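Local structure of glutathione transferase (Leptospira interrogans serovar Lai, 3UBK) at residues Pro83-Pro86 / Trp87-Ala90; Ile95-Ile98 / Ile99-Leu103; Val150-Leu153 / Ala154-Ser157; Asn175-Pro178 / Leu179-Leu182; Asn183-Lys186 / Glu187-Val190. The protein probably acts as a glutathione transferase, binding glutathione and passing it to electrophilic substrates. All coordinates share one frame; numbering follows the deposited sequence. Where two conformers were deposited one is given.

Overall arrangement
All five contacts are local turns of the all-helical C-terminal domain of the glutathione transferase fold, and they follow one another along the chain. Contact 1 opens helix 86-111 and contact 2 lies further along it, their centres about 18 Å apart; both touch the second subunit. Contact 3 starts helix 153-169 and meets contact 2 through a probable Ser96-Ser157 hydrogen bond, near the glutathione-binding Ser64, whose side chain that of Glu100 approaches to about 4 Å. Contact 4 is the turn that leads into contact 5, at the start of helix 185-193, with centres about 12 Å apart. Tyr188 of contact 5 reaches Asp155 of contact 3, joining the starts of two successive helices.

Contact 1 of 5, residues Pro83-Pro86 / Trp87-Ala90; sequences PEDP and WEAA
Asp85 and Glu88 face each other across the first turn of helix 86-111, their side chains crossing at about a right angle while, in the Glu88 conformer described, the two carboxylates lie stacked with planes 23° apart. The methylene of Asp85 does the touching, its CB 3.6 Å from Glu88 CD. The charged ends keep more distance, with Asp85 OD2 4.6 Å from Glu88 OE2. Asp85 is the N-cap: with its CG trans to the backbone N (chi1 -176°), OD1 is carried over the exposed amides of the first turn. Glu88 N gives OD1 a fairly straight bond of 3.1 Å, arriving on the anti side and a little out of the carboxylate plane, and Trp87 N adds a weak, bent one. Regular helical bonding begins with Ala89 N to Asp85 O and Ala90 N to Pro86 O.

Pro83 also packs on the turn, its CB 3.7 Å from Glu88 CB, while the ring edge at CD lies 4.2 Å from the methyl CB of Ala89. In the same conformer a water accepts from Asp85 N and donates to Glu88 OE1 at 2.8 Å, tying the glutamate to the backbone of the loop. Trp87 turns its indole to the second subunit, where Lys59 of that subunit makes a cation-pi contact and Phe70 of that subunit meets the ring.

Two carboxylates this close should repel, yet both sit at the positive end of a helix dipole, which would probably stabilise their ionised forms; the amides on OD1 and the water on OE1 would partly offset the mutual charge.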
loop_
_atom_site.group_PDB
_atom_site.type_symbol
_atom_site.label_atom_id
_atom_site.label_comp_id
_atom_site.label_asym_id
_atom_site.label_seq_id
_atom_site.Cartn_x
_atom_site.Cartn_y
_atom_site.Cartn_z
ATOM N N PRO A 83 12.080 3.923 10.886
ATOM C CA PRO A 83 13.363 3.851 11.580
ATOM C C PRO A 83 14.542 4.178 10.676
ATOM O O PRO A 83 14.502 3.933 9.465
ATOM C CB PRO A 83 13.448 2.385 12.005
ATOM C CG PRO A 83 12.025 1.955 12.140
ATOM C CD PRO A 83 11.294 2.682 11.037
ATOM N N GLU A 84 15.603 4.703 11.282
ATOM C CA GLU A 84 16.818 5.050 10.556
ATOM C C GLU A 84 17.517 3.807 10.016
ATOM O O GLU A 84 18.054 3.818 8.920
ATOM C CB GLU A 84 17.765 5.842 11.461
ATOM C CG GLU A 84 17.234 7.239 11.808
ATOM C CD GLU A 84 18.199 8.058 12.662
ATOM O OE1 GLU A 84 19.428 7.904 12.492
ATOM O OE2 GLU A 84 17.725 8.863 13.499
ATOM N N ASP A 85 17.500 2.725 10.779
ATOM C CA ASP A 85 18.069 1.488 10.272
ATOM C C ASP A 85 17.214 0.921 9.132
ATOM O O ASP A 85 16.026 0.658 9.311
ATOM C CB ASP A 85 18.224 0.458 11.384
ATOM C CG ASP A 85 18.916 -0.809 10.897
ATOM O OD1 ASP A 85 18.267 -1.604 10.192
ATOM O OD2 ASP A 85 20.113 -0.980 11.198
ATOM N N PRO A 86 17.819 0.719 7.947
ATOM C CA PRO A 86 16.989 0.343 6.787
ATOM C C PRO A 86 16.331 -1.028 6.896
ATOM O O PRO A 86 15.252 -1.227 6.359
ATOM C CB PRO A 86 17.962 0.411 5.594
ATOM C CG PRO A 86 19.331 0.418 6.180
ATOM C CD PRO A 86 19.218 0.994 7.582
ATOM N N TRP A 87 16.959 -1.968 7.599
ATOM C CA TRP A 87 16.317 -3.263 7.834
ATOM C C TRP A 87 15.122 -3.144 8.784
ATOM O O TRP A 87 14.087 -3.761 8.565
ATOM C CB TRP A 87 17.338 -4.269 8.378
ATOM C CG TRP A 87 18.346 -4.670 7.339
ATOM C CD1 TRP A 87 19.633 -4.212 7.206
ATOM C CD2 TRP A 87 18.135 -5.599 6.274
ATOM N NE1 TRP A 87 20.235 -4.812 6.114
ATOM C CE2 TRP A 87 19.333 -5.666 5.528
ATOM C CE3 TRP A 87 17.043 -6.377 5.872
ATOM C CZ2 TRP A 87 19.469 -6.485 4.411
ATOM C CZ3 TRP A 87 17.183 -7.194 4.752
ATOM C CH2 TRP A 87 18.386 -7.239 4.040
ATOM N N GLU A 88 15.260 -2.347 9.841
ATOM C CA GLU A 88 14.165 -2.050 10.767
ATOM C C GLU A 88 13.024 -1.349 10.012
ATOM O O GLU A 88 11.842 -1.604 10.232
ATOM C CB GLU A 88 14.670 -1.159 11.926
ATOM C CG GLU A 88 15.684 -1.849 12.874
ATOM C CD GLU A 88 16.224 -0.949 14.007
ATOM O OE1 GLU A 88 15.700 0.166 14.241
ATOM O OE2 GLU A 88 17.190 -1.375 14.681
ATOM N N ALA A 89 13.399 -0.430 9.122
ATOM C CA ALA A 89 12.404 0.294 8.318
ATOM C C ALA A 89 11.594 -0.664 7.439
ATOM O O ALA A 89 10.375 -0.532 7.309
ATOM C CB ALA A 89 13.083 1.333 7.447
ATOM N N ALA A 90 12.284 -1.610 6.804
ATOM C CA ALA A 90 11.596 -2.575 5.951
ATOM C C ALA A 90 10.565 -3.354 6.762
ATOM O O ALA A 90 9.421 -3.538 6.322
ATOM C CB ALA A 90 12.609 -3.519 5.273
HETATM O O HOH W 1 16.852 2.625 13.622
#

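Contact 2 of 5, residues Ile95-Ile98 / Ile99-Leu103; sequences ISTI and IETYL
Ile98 meets Tyr102 one turn further along helix 86-111, its CG1 lying at the edge of the phenol ring, in plane, 4.0 Å from CD2. The ring also leans on the backbone, with CD2 3.6 Å from Ile98 CA. On the next flank Ile95 and Ile99 run side by side and point the same way: CG2 of Ile95 stands trans to its backbone N and meets CD1 of Ile99 at 3.8 Å. Thr97 and Thr101 repeat this alignment, methyl CG2 to hydroxyl OG1 at 3.9 Å.

Beneath these pairs run the helical amide bonds, straight from Ile99 N to Ile95 O (170°) but more bent from Tyr102 N to Ile98 O (144°), where the helix widens into a pi-type turn at 99-103.

Farther out, helices 119-139 and 153-169 cover Ile95 and Leu103, and Phe62 of the second subunit packs on Ile98. Tyr102 OH is hydrogen-bonded to Glu63 of that subunit. Glu100 OE2 takes a salt bridge from Lys17 and a hydrogen bond from His161.

The helix is thus divided by chemistry: Ile95 and Ile99 for the core of the subunit, Ile98 and Tyr102 for the dimer interface, and a glutamate beside Ser64 whose negative charge is probably balanced by Lys17.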
loop_
_atom_site.group_PDB
_atom_site.type_symbol
_atom_site.label_atom_id
_atom_site.label_comp_id
_atom_site.label_asym_id
_atom_site.label_seq_id
_atom_site.Cartn_x
_atom_site.Cartn_y
_atom_site.Cartn_z
ATOM N N ILE A 95 5.075 -4.876 8.258
ATOM C CA ILE A 95 4.005 -5.029 9.242
ATOM C C ILE A 95 2.784 -4.208 8.860
ATOM O O ILE A 95 1.642 -4.701 8.868
ATOM C CB ILE A 95 4.477 -4.623 10.650
ATOM C CG1 ILE A 95 5.531 -5.613 11.139
ATOM C CG2 ILE A 95 3.267 -4.519 11.592
ATOM C CD1 ILE A 95 6.334 -5.130 12.320
ATOM N N SER A 96 3.016 -2.948 8.518
ATOM C CA SER A 96 1.909 -2.065 8.142
ATOM C C SER A 96 1.155 -2.550 6.914
ATOM O O SER A 96 -0.073 -2.468 6.859
ATOM C CB SER A 96 2.412 -0.636 7.916
ATOM O OG SER A 96 1.376 0.158 7.364
ATOM N N THR A 97 1.888 -3.038 5.913
ATOM C CA THR A 97 1.260 -3.588 4.713
ATOM C C THR A 97 0.405 -4.810 5.016
ATOM O O THR A 97 -0.729 -4.914 4.544
ATOM C CB THR A 97 2.311 -3.935 3.637
ATOM O OG1 THR A 97 2.931 -2.723 3.190
ATOM C CG2 THR A 97 1.662 -4.618 2.448
ATOM N N ILE A 98 0.942 -5.736 5.801
ATOM C CA ILE A 98 0.177 -6.922 6.166
ATOM C C ILE A 98 -1.123 -6.530 6.857
ATOM O O ILE A 98 -2.198 -7.031 6.513
ATOM C CB ILE A 98 0.975 -7.861 7.086
ATOM C CG1 ILE A 98 2.125 -8.509 6.317
ATOM C CG2 ILE A 98 0.049 -8.929 7.689
ATOM C CD1 ILE A 98 3.226 -9.055 7.231
ATOM N N ILE A 99 -1.032 -5.629 7.833
ATOM C CA ILE A 99 -2.230 -5.192 8.542
ATOM C C ILE A 99 -3.261 -4.563 7.622
ATOM O O ILE A 99 -4.453 -4.868 7.711
ATOM C CB ILE A 99 -1.916 -4.218 9.698
ATOM C CG1 ILE A 99 -1.180 -4.962 10.809
ATOM C CG2 ILE A 99 -3.217 -3.582 10.200
ATOM C CD1 ILE A 99 -0.489 -4.062 11.822
ATOM N N GLU A 100 -2.824 -3.696 6.718
ATOM C CA GLU A 100 -3.775 -2.999 5.856
ATOM C C GLU A 100 -4.298 -3.836 4.697
ATOM O O GLU A 100 -5.502 -3.844 4.418
ATOM C CB GLU A 100 -3.161 -1.714 5.290
ATOM C CG GLU A 100 -3.147 -0.580 6.258
ATOM C CD GLU A 100 -2.753 0.714 5.609
ATOM O OE1 GLU A 100 -2.353 0.713 4.427
ATOM O OE2 GLU A 100 -2.839 1.744 6.286
ATOM N N THR A 101 -3.390 -4.515 4.006
ATOM C CA THR A 101 -3.740 -5.182 2.751
ATOM C C THR A 101 -4.307 -6.577 2.947
ATOM O O THR A 101 -5.223 -6.982 2.239
ATOM C CB THR A 101 -2.540 -5.230 1.778
ATOM O OG1 THR A 101 -2.049 -3.898 1.586
ATOM C CG2 THR A 101 -2.963 -5.789 0.421
ATOM N N TYR A 102 -3.785 -7.312 3.904
ATOM C CA TYR A 102 -4.181 -8.678 4.099
ATOM C C TYR A 102 -5.105 -8.888 5.287
ATOM O O TYR A 102 -5.617 -9.957 5.471
ATOM C CB TYR A 102 -2.951 -9.556 4.234
ATOM C CG TYR A 102 -1.926 -9.318 3.173
ATOM C CD1 TYR A 102 -2.265 -9.293 1.859
ATOM C CD2 TYR A 102 -0.621 -9.127 3.496
ATOM C CE1 TYR A 102 -1.337 -9.080 0.909
ATOM C CE2 TYR A 102 0.302 -8.919 2.563
ATOM C CZ TYR A 102 -0.052 -8.880 1.273
ATOM O OH TYR A 102 0.898 -8.658 0.340
ATOM N N LEU A 103 -5.305 -7.870 6.097
ATOM C CA LEU A 103 -6.247 -7.973 7.210
ATOM C C LEU A 103 -7.456 -7.068 7.046
ATOM O O LEU A 103 -8.594 -7.527 7.160
ATOM C CB LEU A 103 -5.566 -7.718 8.552
ATOM C CG LEU A 103 -4.565 -8.774 9.017
ATOM C CD1 LEU A 103 -4.026 -8.398 10.376
ATOM C CD2 LEU A 103 -5.203 -10.169 9.056
#

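Contact 3 of 5, residues Val150-Leu153 / Ala154-Ser157; sequences VFTL and ADCS
The Phe151 ring carries the CB of Asp155 on one face, 3.9 Å above the plane and over its centre, a CH-pi contact with CB 13° off the ring normal. Cys156 approaches the same ring obliquely, SG 3.6 Å from CE1, in a sulfur-aromatic contact. The carboxylate of Asp155 is turned 34° from the ring plane and reaches past it to the backbone.

There it completes a capping box with Thr152, the N-cap of helix 153-169. Thr152 N donates to the anti lone pair of Asp155 OD2 at 2.9 Å, and Asp155 N returns a bond to Thr152 O. The torsion of Thr152 (chi1 65°) sets OG1 between the backbone N and the carbonyl carbon, from where it accepts from Ala154 N at 3.1 Å. One water joins both side chains of the box, donating to Asp155 OD2 at 2.8 Å and to Val150 O while accepting from Thr152 OG1.

The other oxygen, Asp155 OD1, accepts from Tyr188 OH and Ile146 N. Capping box and buried aspartate of this kind match the N-capping motif known in the C-terminal domain of glutathione transferases. With both oxygens gripped by donors, the carboxylate is held firmly in rotation and would be expected to remain ionised although buried.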
loop_
_atom_site.group_PDB
_atom_site.type_symbol
_atom_site.label_atom_id
_atom_site.label_comp_id
_atom_site.label_asym_id
_atom_site.label_seq_id
_atom_site.Cartn_x
_atom_site.Cartn_y
_atom_site.Cartn_z
ATOM N N VAL A 150 10.116 1.095 20.276
ATOM C CA VAL A 150 9.710 2.477 19.993
ATOM C C VAL A 150 8.515 2.564 19.037
ATOM O O VAL A 150 8.296 1.681 18.215
ATOM C CB VAL A 150 10.884 3.342 19.427
ATOM C CG1 VAL A 150 11.937 3.594 20.510
ATOM C CG2 VAL A 150 11.523 2.682 18.180
ATOM N N PHE A 151 7.746 3.642 19.163
ATOM C CA PHE A 151 6.569 3.887 18.326
ATOM C C PHE A 151 7.048 4.047 16.874
ATOM O O PHE A 151 8.055 4.704 16.630
ATOM C CB PHE A 151 5.911 5.178 18.803
ATOM C CG PHE A 151 4.587 5.492 18.141
ATOM C CD1 PHE A 151 4.538 6.033 16.857
ATOM C CD2 PHE A 151 3.398 5.293 18.823
ATOM C CE1 PHE A 151 3.341 6.351 16.274
ATOM C CE2 PHE A 151 2.191 5.619 18.245
ATOM C CZ PHE A 151 2.156 6.146 16.967
ATOM N N THR A 152 6.362 3.419 15.920
ATOM C CA THR A 152 6.704 3.586 14.501
ATOM C C THR A 152 5.453 3.685 13.679
ATOM O O THR A 152 4.345 3.623 14.211
ATOM C CB THR A 152 7.480 2.386 13.928
ATOM O OG1 THR A 152 6.627 1.233 13.937
ATOM C CG2 THR A 152 8.736 2.113 14.735
ATOM N N LEU A 153 5.632 3.800 12.365
ATOM C CA LEU A 153 4.512 3.766 11.422
ATOM C C LEU A 153 3.627 2.535 11.658
ATOM O O LEU A 153 2.403 2.577 11.484
ATOM C CB LEU A 153 5.062 3.691 9.981
ATOM C CG LEU A 153 3.981 3.384 8.930
ATOM C CD1 LEU A 153 3.062 4.602 8.776
ATOM C CD2 LEU A 153 4.581 2.986 7.570
ATOM N N ALA A 154 4.247 1.417 11.991
ATOM C CA ALA A 154 3.465 0.195 12.155
ATOM C C ALA A 154 2.462 0.299 13.325
ATOM O O ALA A 154 1.446 -0.393 13.335
ATOM C CB ALA A 154 4.384 -1.009 12.323
ATOM N N ASP A 155 2.737 1.172 14.297
ATOM C CA ASP A 155 1.781 1.379 15.399
ATOM C C ASP A 155 0.602 2.223 14.955
ATOM O O ASP A 155 -0.499 2.067 15.460
ATOM C CB ASP A 155 2.464 1.998 16.628
ATOM C CG ASP A 155 3.484 1.069 17.239
ATOM O OD1 ASP A 155 3.066 0.088 17.886
ATOM O OD2 ASP A 155 4.699 1.308 17.075
ATOM N N CYS A 156 0.831 3.136 14.017
ATOM C CA CYS A 156 -0.275 3.914 13.466
ATOM C C CYS A 156 -1.236 2.976 12.742
ATOM O O CYS A 156 -2.451 3.013 12.949
ATOM C CB CYS A 156 0.247 4.967 12.497
ATOM S SG CYS A 156 1.448 6.124 13.241
ATOM N N SER A 157 -0.698 2.137 11.871
ATOM C CA SER A 157 -1.513 1.164 11.159
ATOM C C SER A 157 -2.085 0.123 12.122
ATOM O O SER A 157 -3.265 -0.201 12.082
ATOM C CB SER A 157 -0.689 0.488 10.062
ATOM O OG SER A 157 -0.403 1.406 9.027
HETATM O O HOH W 2 6.835 -0.320 16.392
#

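Contact 4 of 5, residues Asn175-Pro178 / Leu179-Leu182; sequences NNHP and LDLL
His177 and Leu179 come together because the histidine chi1, at -144°, lies well away from the usual staggered value and its chi2 of -73° turns ND1 onto the following turn. The two side chains lie side by side, ND1 3.4 Å from Leu179 CB. Leu179 N reaches the imidazole at its edge, only 4° out of the ring plane, and bonds to ND1 at 3.3 Å, a longish and bent link.

Backbone bonds then tighten the chain: Asp180 N to His177 O, Leu181 N to Pro178 O at 2.8 Å, and Leu182 N to Leu179 O. Residues 179-181 have helical backbone angles, but the bonds reach three residues back, not four. Leu181 also packs on the carbonyl it bonds to, its CB 3.1 Å from Pro178 O.

The turn sits between helices 119-139 and 153-169: Pro178 packs on Leu129 and Leu182 on Leu136 and Leu162. His177 NE2 makes a weak hydrogen bond to Asp166 O.

Since ND1 accepts from an amide and NE2 faces a carbonyl, the pattern is consistent with a neutral ring carrying its proton on NE2, though the NE2 bond is weak.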
loop_
_atom_site.group_PDB
_atom_site.type_symbol
_atom_site.label_atom_id
_atom_site.label_comp_id
_atom_site.label_asym_id
_atom_site.label_seq_id
_atom_site.Cartn_x
_atom_site.Cartn_y
_atom_site.Cartn_z
ATOM N N ASN A 175 -16.648 -16.933 19.000
ATOM C CA ASN A 175 -15.634 -17.677 19.728
ATOM C C ASN A 175 -14.562 -17.911 18.739
ATOM O O ASN A 175 -13.558 -18.537 19.007
ATOM C CB ASN A 175 -16.182 -19.005 20.208
ATOM C CG ASN A 175 -17.459 -18.852 20.967
ATOM O OD1 ASN A 175 -17.451 -18.508 22.133
ATOM N ND2 ASN A 175 -18.570 -19.116 20.311
ATOM N N ASN A 176 -14.830 -17.376 17.563
ATOM C CA ASN A 176 -14.039 -17.588 16.391
ATOM C C ASN A 176 -13.100 -16.464 15.934
ATOM O O ASN A 176 -12.552 -16.538 14.851
ATOM C CB ASN A 176 -15.010 -17.890 15.278
ATOM C CG ASN A 176 -14.525 -18.954 14.421
ATOM O OD1 ASN A 176 -13.591 -19.631 14.780
ATOM N ND2 ASN A 176 -15.138 -19.131 13.273
ATOM N N HIS A 177 -12.938 -15.420 16.735
ATOM C CA HIS A 177 -12.245 -14.226 16.276
ATOM C C HIS A 177 -10.807 -14.443 15.928
ATOM O O HIS A 177 -9.998 -14.772 16.751
ATOM C CB HIS A 177 -12.312 -13.167 17.362
ATOM C CG HIS A 177 -12.462 -11.779 16.841
ATOM N ND1 HIS A 177 -11.438 -11.107 16.225
ATOM C CD2 HIS A 177 -13.513 -10.933 16.851
ATOM C CE1 HIS A 177 -11.853 -9.911 15.868
ATOM N NE2 HIS A 177 -13.109 -9.781 16.235
ATOM N N PRO A 178 -10.500 -14.148 14.689
ATOM C CA PRO A 178 -9.140 -14.231 14.159
ATOM C C PRO A 178 -8.140 -13.510 15.062
ATOM O O PRO A 178 -7.072 -14.043 15.360
ATOM C CB PRO A 178 -9.250 -13.507 12.812
ATOM C CG PRO A 178 -10.683 -13.677 12.412
ATOM C CD PRO A 178 -11.458 -13.628 13.699
ATOM N N LEU A 179 -8.491 -12.306 15.501
ATOM C CA LEU A 179 -7.576 -11.513 16.313
ATOM C C LEU A 179 -7.153 -12.200 17.600
ATOM O O LEU A 179 -6.072 -11.936 18.124
ATOM C CB LEU A 179 -8.163 -10.135 16.611
ATOM C CG LEU A 179 -7.509 -9.048 15.772
ATOM C CD1 LEU A 179 -8.059 -7.686 16.147
ATOM C CD2 LEU A 179 -6.005 -9.104 15.984
ATOM N N ASP A 180 -8.004 -13.083 18.109
ATOM C CA ASP A 180 -7.670 -13.825 19.316
ATOM C C ASP A 180 -6.424 -14.669 19.085
ATOM O O ASP A 180 -5.758 -15.094 20.031
ATOM C CB ASP A 180 -8.854 -14.692 19.751
ATOM C CG ASP A 180 -10.069 -13.862 20.130
ATOM O OD1 ASP A 180 -9.994 -13.119 21.132
ATOM O OD2 ASP A 180 -11.098 -13.949 19.428
ATOM N N LEU A 181 -6.098 -14.894 17.817
ATOM C CA LEU A 181 -4.913 -15.671 17.463
ATOM C C LEU A 181 -3.621 -14.846 17.501
ATOM O O LEU A 181 -2.526 -15.406 17.594
ATOM C CB LEU A 181 -5.101 -16.318 16.087
ATOM C CG LEU A 181 -6.280 -17.296 16.001
ATOM C CD1 LEU A 181 -6.675 -17.568 14.551
ATOM C CD2 LEU A 181 -5.959 -18.598 16.741
ATOM N N LEU A 182 -3.747 -13.518 17.439
ATOM C CA LEU A 182 -2.575 -12.635 17.514
ATOM C C LEU A 182 -2.033 -12.498 18.943
ATOM O O LEU A 182 -2.519 -11.695 19.745
ATOM C CB LEU A 182 -2.887 -11.255 16.930
ATOM C CG LEU A 182 -1.693 -10.292 16.841
ATOM C CD1 LEU A 182 -0.534 -10.930 16.107
ATOM C CD2 LEU A 182 -2.093 -9.005 16.154
HETATM O O HOH W 3 -12.828 -15.638 19.654
#

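Contact 5 of 5, residues Asn183-Lys186 / Glu187-Val190; sequences NGWK and EYFV. With SO4 (sulfate ion), chain E.
Trp185 lies under Phe189 one turn along helix 185-193, the CB of Phe189 3.8 Å above the indole and offset toward the rim. With Tyr188 these residues form an aromatic cluster on the inner side of the helix. The Phe189 ring itself is slid aside, its plane 21° from the six-membered ring of Trp185 with little overlap, and CD1 comes 3.7 Å from Trp185 CH2. Tyr188 meets the indole differently: Trp185 CZ3 sits at the edge of the phenol, in plane, 3.5 Å from CD2, and the two rings touch rim to rim at 40°. Tyr188 and Phe189 follow Trp185 by three and four residues, so the side chains share one flank of the helix, and all leave the backbone with CG trans to N, as in Trp185 (chi1 164°).

Outside this cluster, Phe159 meets Phe189 and Phe142 meets Tyr188, while Tyr188 OH is hydrogen-bonded to Asp155, so the cluster joins helix 185-193 to helix 153-169. Trp185 NE1 has a weak hydrogen bond to Asp166 OD2.

Gly184 is the N-cap, and its positive phi is readily reached by a residue lacking a side chain. Its carbonyl accepts from Tyr188 N, the first of the helical bonds that continue with Phe189 N to Trp185 O and Val190 N to Lys186 O. A sulfate, probably from the crystallisation liquor, sits at the helix start, where backbone amides point at it: Gly184 N donates to O2 at 2.8 Å, Lys186 N to O3 at 2.6 Å and Glu187 N to O4 at 2.6 Å.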
loop_
_atom_site.group_PDB
_atom_site.type_symbol
_atom_site.label_atom_id
_atom_site.label_comp_id
_atom_site.label_asym_id
_atom_site.label_seq_id
_atom_site.Cartn_x
_atom_site.Cartn_y
_atom_site.Cartn_z
ATOM N N ASN A 183 -1.011 -13.290 19.233
ATOM C CA ASN A 183 -0.330 -13.291 20.508
ATOM C C ASN A 183 0.222 -11.913 20.883
ATOM O O ASN A 183 1.185 -11.442 20.271
ATOM C CB ASN A 183 0.833 -14.273 20.414
ATOM C CG ASN A 183 1.073 -15.014 21.695
ATOM O OD1 ASN A 183 1.503 -14.435 22.696
ATOM N ND2 ASN A 183 0.814 -16.317 21.673
ATOM N N GLY A 184 -0.372 -11.278 21.892
ATOM C CA GLY A 184 0.128 -9.990 22.376
ATOM C C GLY A 184 -0.771 -8.807 22.068
ATOM O O GLY A 184 -0.587 -7.713 22.612
ATOM N N TRP A 185 -1.755 -9.019 21.204
ATOM C CA TRP A 185 -2.655 -7.940 20.805
ATOM C C TRP A 185 -3.446 -7.264 21.935
ATOM O O TRP A 185 -3.598 -6.044 21.946
ATOM C CB TRP A 185 -3.646 -8.412 19.748
ATOM C CG TRP A 185 -4.787 -7.457 19.614
ATOM C CD1 TRP A 185 -6.096 -7.700 19.900
ATOM C CD2 TRP A 185 -4.716 -6.087 19.192
ATOM N NE1 TRP A 185 -6.848 -6.575 19.667
ATOM C CE2 TRP A 185 -6.023 -5.569 19.234
ATOM C CE3 TRP A 185 -3.673 -5.252 18.780
ATOM C CZ2 TRP A 185 -6.318 -4.249 18.883
ATOM C CZ3 TRP A 185 -3.967 -3.945 18.425
ATOM C CH2 TRP A 185 -5.277 -3.455 18.477
ATOM N N LYS A 186 -4.001 -8.051 22.850
ATOM C CA LYS A 186 -4.839 -7.469 23.885
ATOM C C LYS A 186 -3.977 -6.619 24.804
ATOM O O LYS A 186 -4.353 -5.516 25.172
ATOM C CB LYS A 186 -5.577 -8.554 24.690
ATOM C CG LYS A 186 -6.666 -9.295 23.900
ATOM C CD LYS A 186 -7.691 -8.330 23.304
ATOM C CE LYS A 186 -8.851 -9.073 22.634
ATOM N NZ LYS A 186 -8.414 -9.967 21.519
ATOM N N GLU A 187 -2.820 -7.148 25.169
ATOM C CA GLU A 187 -1.896 -6.446 26.039
ATOM C C GLU A 187 -1.385 -5.154 25.367
ATOM O O GLU A 187 -1.303 -4.099 26.005
ATOM C CB GLU A 187 -0.746 -7.379 26.402
ATOM C CG GLU A 187 0.065 -6.960 27.610
ATOM C CD GLU A 187 1.129 -7.979 27.972
ATOM O OE1 GLU A 187 2.016 -7.659 28.798
ATOM O OE2 GLU A 187 1.082 -9.099 27.420
ATOM N N TYR A 188 -1.077 -5.236 24.072
ATOM C CA TYR A 188 -0.616 -4.070 23.309
ATOM C C TYR A 188 -1.702 -3.012 23.260
ATOM O O TYR A 188 -1.445 -1.827 23.453
ATOM C CB TYR A 188 -0.228 -4.488 21.886
ATOM C CG TYR A 188 -0.040 -3.341 20.896
ATOM C CD1 TYR A 188 1.155 -2.642 20.837
ATOM C CD2 TYR A 188 -1.043 -3.000 20.000
ATOM C CE1 TYR A 188 1.346 -1.610 19.912
ATOM C CE2 TYR A 188 -0.868 -1.977 19.074
ATOM C CZ TYR A 188 0.328 -1.281 19.040
ATOM O OH TYR A 188 0.506 -0.262 18.125
ATOM N N PHE A 189 -2.928 -3.447 23.006
ATOM C CA PHE A 189 -4.058 -2.539 22.903
ATOM C C PHE A 189 -4.286 -1.790 24.236
ATOM O O PHE A 189 -4.544 -0.584 24.245
ATOM C CB PHE A 189 -5.292 -3.342 22.472
ATOM C CG PHE A 189 -6.502 -2.509 22.212
ATOM C CD1 PHE A 189 -6.443 -1.424 21.360
ATOM C CD2 PHE A 189 -7.713 -2.829 22.800
ATOM C CE1 PHE A 189 -7.561 -0.660 21.109
ATOM C CE2 PHE A 189 -8.839 -2.067 22.558
ATOM C CZ PHE A 189 -8.765 -0.980 21.708
ATOM N N VAL A 190 -4.180 -2.514 25.348
ATOM C CA VAL A 190 -4.247 -1.913 26.690
ATOM C C VAL A 190 -3.087 -0.946 26.925
ATOM O O VAL A 190 -3.282 0.172 27.401
ATOM C CB VAL A 190 -4.225 -3.002 27.806
ATOM C CG1 VAL A 190 -4.250 -2.350 29.199
ATOM C CG2 VAL A 190 -5.400 -3.968 27.651
HETATM S S SO4 E . -3.191 -10.898 24.145
HETATM O O1 SO4 E . -4.094 -11.293 25.228
HETATM O O2 SO4 E . -2.224 -11.961 23.883
HETATM O O3 SO4 E . -3.977 -10.660 22.932
HETATM O O4 SO4 E . -2.467 -9.689 24.545
#